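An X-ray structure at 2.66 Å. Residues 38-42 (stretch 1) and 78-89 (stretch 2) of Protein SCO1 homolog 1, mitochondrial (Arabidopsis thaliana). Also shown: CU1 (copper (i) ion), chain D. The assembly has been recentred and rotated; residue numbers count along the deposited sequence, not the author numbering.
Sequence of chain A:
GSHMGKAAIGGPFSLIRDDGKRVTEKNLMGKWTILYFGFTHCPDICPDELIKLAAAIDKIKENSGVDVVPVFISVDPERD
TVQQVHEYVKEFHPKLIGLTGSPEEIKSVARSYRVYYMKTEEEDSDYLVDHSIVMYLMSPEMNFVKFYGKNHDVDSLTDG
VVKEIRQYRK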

# COMPACT_ATOMS: atom_id res chain seq x y z
N GLY A 38 4.65 -3.62 0.14
CA GLY A 38 5.72 -3.92 -0.80
C GLY A 38 7.10 -3.54 -0.30
O GLY A 38 7.27 -3.29 0.89
N PHE A 39 8.09 -3.52 -1.22
CA PHE A 39 9.50 -3.15 -0.98
C PHE A 39 10.12 -2.51 -2.24
O PHE A 39 9.93 -3.04 -3.34
N THR A 40 10.79 -1.35 -2.10
CA THR A 40 11.32 -0.56 -3.23
C THR A 40 12.30 -1.34 -4.12
O THR A 40 12.37 -1.03 -5.30
N HIS A 41 13.00 -2.34 -3.60
CA HIS A 41 13.97 -3.09 -4.40
C HIS A 41 13.36 -4.30 -5.13
O HIS A 41 14.12 -5.12 -5.67
N CYS A 42 12.02 -4.39 -5.19
CA CYS A 42 11.29 -5.47 -5.84
C CYS A 42 11.43 -5.36 -7.35
O CYS A 42 11.11 -4.31 -7.92
N GLU A 78 14.98 -2.02 6.41
CA GLU A 78 16.45 -1.95 6.47
C GLU A 78 17.03 -1.14 5.33
O GLU A 78 18.05 -0.47 5.52
N ARG A 79 16.39 -1.21 4.14
CA ARG A 79 16.84 -0.53 2.92
C ARG A 79 15.94 0.64 2.55
O ARG A 79 16.41 1.66 2.03
N ASP A 80 14.64 0.47 2.79
CA ASP A 80 13.63 1.45 2.46
C ASP A 80 13.48 2.51 3.56
O ASP A 80 12.61 2.43 4.42
N THR A 81 14.34 3.53 3.48
CA THR A 81 14.34 4.70 4.36
C THR A 81 13.27 5.70 3.85
O THR A 81 12.73 5.53 2.75
N VAL A 82 13.02 6.79 4.62
CA VAL A 82 12.10 7.86 4.26
C VAL A 82 12.44 8.41 2.86
O VAL A 82 11.55 8.43 2.01
N GLN A 83 13.73 8.75 2.62
CA GLN A 83 14.22 9.31 1.35
C GLN A 83 14.07 8.32 0.21
O GLN A 83 13.73 8.73 -0.90
N GLN A 84 14.33 7.02 0.49
CA GLN A 84 14.20 5.93 -0.48
C GLN A 84 12.73 5.73 -0.87
O GLN A 84 12.41 5.71 -2.05
N VAL A 85 11.84 5.63 0.13
CA VAL A 85 10.39 5.47 -0.07
C VAL A 85 9.81 6.68 -0.81
O VAL A 85 9.02 6.50 -1.74
N HIS A 86 10.24 7.91 -0.42
CA HIS A 86 9.80 9.16 -1.04
C HIS A 86 10.11 9.19 -2.54
O HIS A 86 9.21 9.47 -3.33
N GLU A 87 11.37 8.91 -2.90
CA GLU A 87 11.84 8.89 -4.28
C GLU A 87 11.11 7.84 -5.12
O GLU A 87 10.75 8.10 -6.27
N TYR A 88 10.84 6.67 -4.52
CA TYR A 88 10.16 5.56 -5.16
C TYR A 88 8.70 5.85 -5.45
O TYR A 88 8.28 5.66 -6.59
N VAL A 89 7.92 6.31 -4.43
CA VAL A 89 6.47 6.55 -4.52
C VAL A 89 6.12 7.62 -5.55
O VAL A 89 5.15 7.44 -6.30

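Side-chain packing between the turn 39-42 and the loop and helix of 78-89, which together bury 463 Å². Thr 40 is the centre of the contact and the residue most covered by the opposing stretch. Its CA-to-CB bond points sideways, and chi1 of 77° (p) places OG1 between two polar side chains: Thr 40 OG1 donates to Asp 80 OD1 (2.8 Å) and accepts from Gln 84 NE2 (2.9 Å), so the hydroxyl is used in both directions. Asp 80 points toward the turn with chi1 m (-59°) and chi2 near 0°, an orientation that presents both carboxylate oxygens to the same residue. While OD1 takes the hydroxyl, Asp 80 OD2 accepts from the backbone Thr 40 N at 2.9 Å, nearly linearly, and OD2 is also hydrogen-bonded elsewhere in the structure. The carboxylate thus grips Thr 40 by main chain and side chain together.

Gln 84, in the first helical turn, leaves the helix with chi1 t and then bends at chi2 (73°, p), which carries its amide to Thr 40. Gln 84 N meanwhile donates to Thr 81 OG1 (3.2 Å), the N-cap bond; chi1 p (65°) at Thr 81 turns that hydroxyl back to the helix start, and its side chain stays out of reach of the turn.

One helical turn beyond Gln 84, Tyr 88 also points toward the turn. Chi1 t and chi2 74° lay its ring beneath Thr 40: CA of Thr 40 sits 3.8 Å from the centroid of the Tyr 88 ring, almost on the ring normal, and Thr 40 CG2 lies over a ring face, 3.6 Å from Tyr 88 CD2. The methyl also reaches Val 85, with Thr 40 CG2 to Val 85 CG2 at 4.4 Å, giving the threonine a nonpolar side to complement its bonded hydroxyl.

His 41, sideways with chi1 m (-69°), offers a ring face to Arg 79. The guanidinium lies flat on the imidazole, centres 4.3 Å apart and planes at 16°, with Arg 79 CD over the same ring. Arg 79 points toward the turn; chi1 m and an extended chi2 are followed by chi3 m (-58°), which folds the guanidinium over His 41. Asp 80 OD1 approaches the imidazole edge, 3.5 Å from His 41 ND1. Phe 39 (chi1 p, 78°) points away overall, yet its CE2 lies 3.9 Å from Arg 79 NH2.

Cys 42 closes the type I turn through its N to Phe 39 O (3.1 Å); with chi1 t, its SG binds the copper(I) ion CU at 2.3 Å, alongside two ligand atoms elsewhere in the structure.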

# COMPACT_ATOMS: atom_id res chain seq x y z
CB PHE A 39 10.33 -4.32 -0.40
CG PHE A 39 10.82 -5.42 -1.30
CD1 PHE A 39 9.98 -6.48 -1.66
CD2 PHE A 39 12.16 -5.50 -1.68
CE1 PHE A 39 10.45 -7.52 -2.46
CE2 PHE A 39 12.63 -6.55 -2.47
CZ PHE A 39 11.77 -7.55 -2.87
CB THR A 40 11.92 0.80 -2.78
OG1 THR A 40 13.20 0.62 -2.20
CG2 THR A 40 11.00 1.58 -1.84
CB HIS A 41 15.19 -3.49 -3.54
CG HIS A 41 16.05 -2.32 -3.15
ND1 HIS A 41 15.67 -1.48 -2.13
CD2 HIS A 41 17.20 -1.86 -3.69
CE1 HIS A 41 16.60 -0.54 -2.06
NE2 HIS A 41 17.54 -0.73 -2.97
CB CYS A 42 9.83 -5.49 -5.42
SG CYS A 42 8.93 -7.01 -5.87
CB GLU A 78 17.10 -3.34 6.51
CG GLU A 78 16.92 -4.10 7.82
CD GLU A 78 16.99 -5.61 7.70
OE1 GLU A 78 16.17 -6.21 6.96
OE2 GLU A 78 17.87 -6.21 8.36
CB ARG A 79 16.92 -1.52 1.74
CG ARG A 79 18.14 -2.43 1.79
CD ARG A 79 18.34 -3.26 0.53
NE ARG A 79 17.18 -4.10 0.24
CZ ARG A 79 17.17 -5.10 -0.62
NH1 ARG A 79 18.27 -5.42 -1.30
NH2 ARG A 79 16.06 -5.80 -0.82
CB ASP A 80 12.29 0.77 2.13
CG ASP A 80 12.25 -0.23 0.95
OD1 ASP A 80 13.32 -0.48 0.32
OD2 ASP A 80 11.15 -0.75 0.67
CB THR A 81 15.74 5.38 4.32
OG1 THR A 81 15.99 5.89 3.01
CG2 THR A 81 16.86 4.44 4.76
CB VAL A 82 11.98 8.96 5.35
CG1 VAL A 82 11.21 10.19 4.85
CG2 VAL A 82 11.32 8.40 6.60
CB GLN A 83 15.67 9.76 1.49
CG GLN A 83 16.14 10.76 0.44
CD GLN A 83 17.66 10.89 0.41
OE1 GLN A 83 18.33 11.11 1.43
NE2 GLN A 83 18.24 10.76 -0.78
CB GLN A 84 14.83 4.63 0.07
CG GLN A 84 14.67 3.41 -0.84
CD GLN A 84 15.52 3.41 -2.09
OE1 GLN A 84 16.28 4.32 -2.36
NE2 GLN A 84 15.41 2.36 -2.88
CB VAL A 85 9.65 5.15 1.26
CG1 VAL A 85 8.14 5.14 1.05
CG2 VAL A 85 10.10 3.82 1.83
CB HIS A 86 10.44 10.38 -0.35
CG HIS A 86 9.93 11.68 -0.87
ND1 HIS A 86 8.74 12.22 -0.42
CD2 HIS A 86 10.44 12.47 -1.84
CE1 HIS A 86 8.59 13.35 -1.10
NE2 HIS A 86 9.58 13.54 -1.97
CB GLU A 87 13.37 8.69 -4.32
CG GLU A 87 14.15 9.99 -4.09
CD GLU A 87 15.65 9.87 -3.87
OE1 GLU A 87 16.12 8.78 -3.46
OE2 GLU A 87 16.37 10.87 -4.09
CB TYR A 88 10.30 4.30 -4.30
CG TYR A 88 9.80 3.01 -4.92
CD1 TYR A 88 10.51 2.38 -5.94
CD2 TYR A 88 8.65 2.38 -4.44
CE1 TYR A 88 10.08 1.17 -6.48
CE2 TYR A 88 8.20 1.18 -4.98
CZ TYR A 88 8.93 0.57 -6.00
OH TYR A 88 8.49 -0.62 -6.55
CB VAL A 89 5.74 6.79 -3.16
CG1 VAL A 89 5.81 5.56 -2.25
CG2 VAL A 89 6.21 8.04 -2.43
CU CU1 D . 7.36 -7.13 -4.20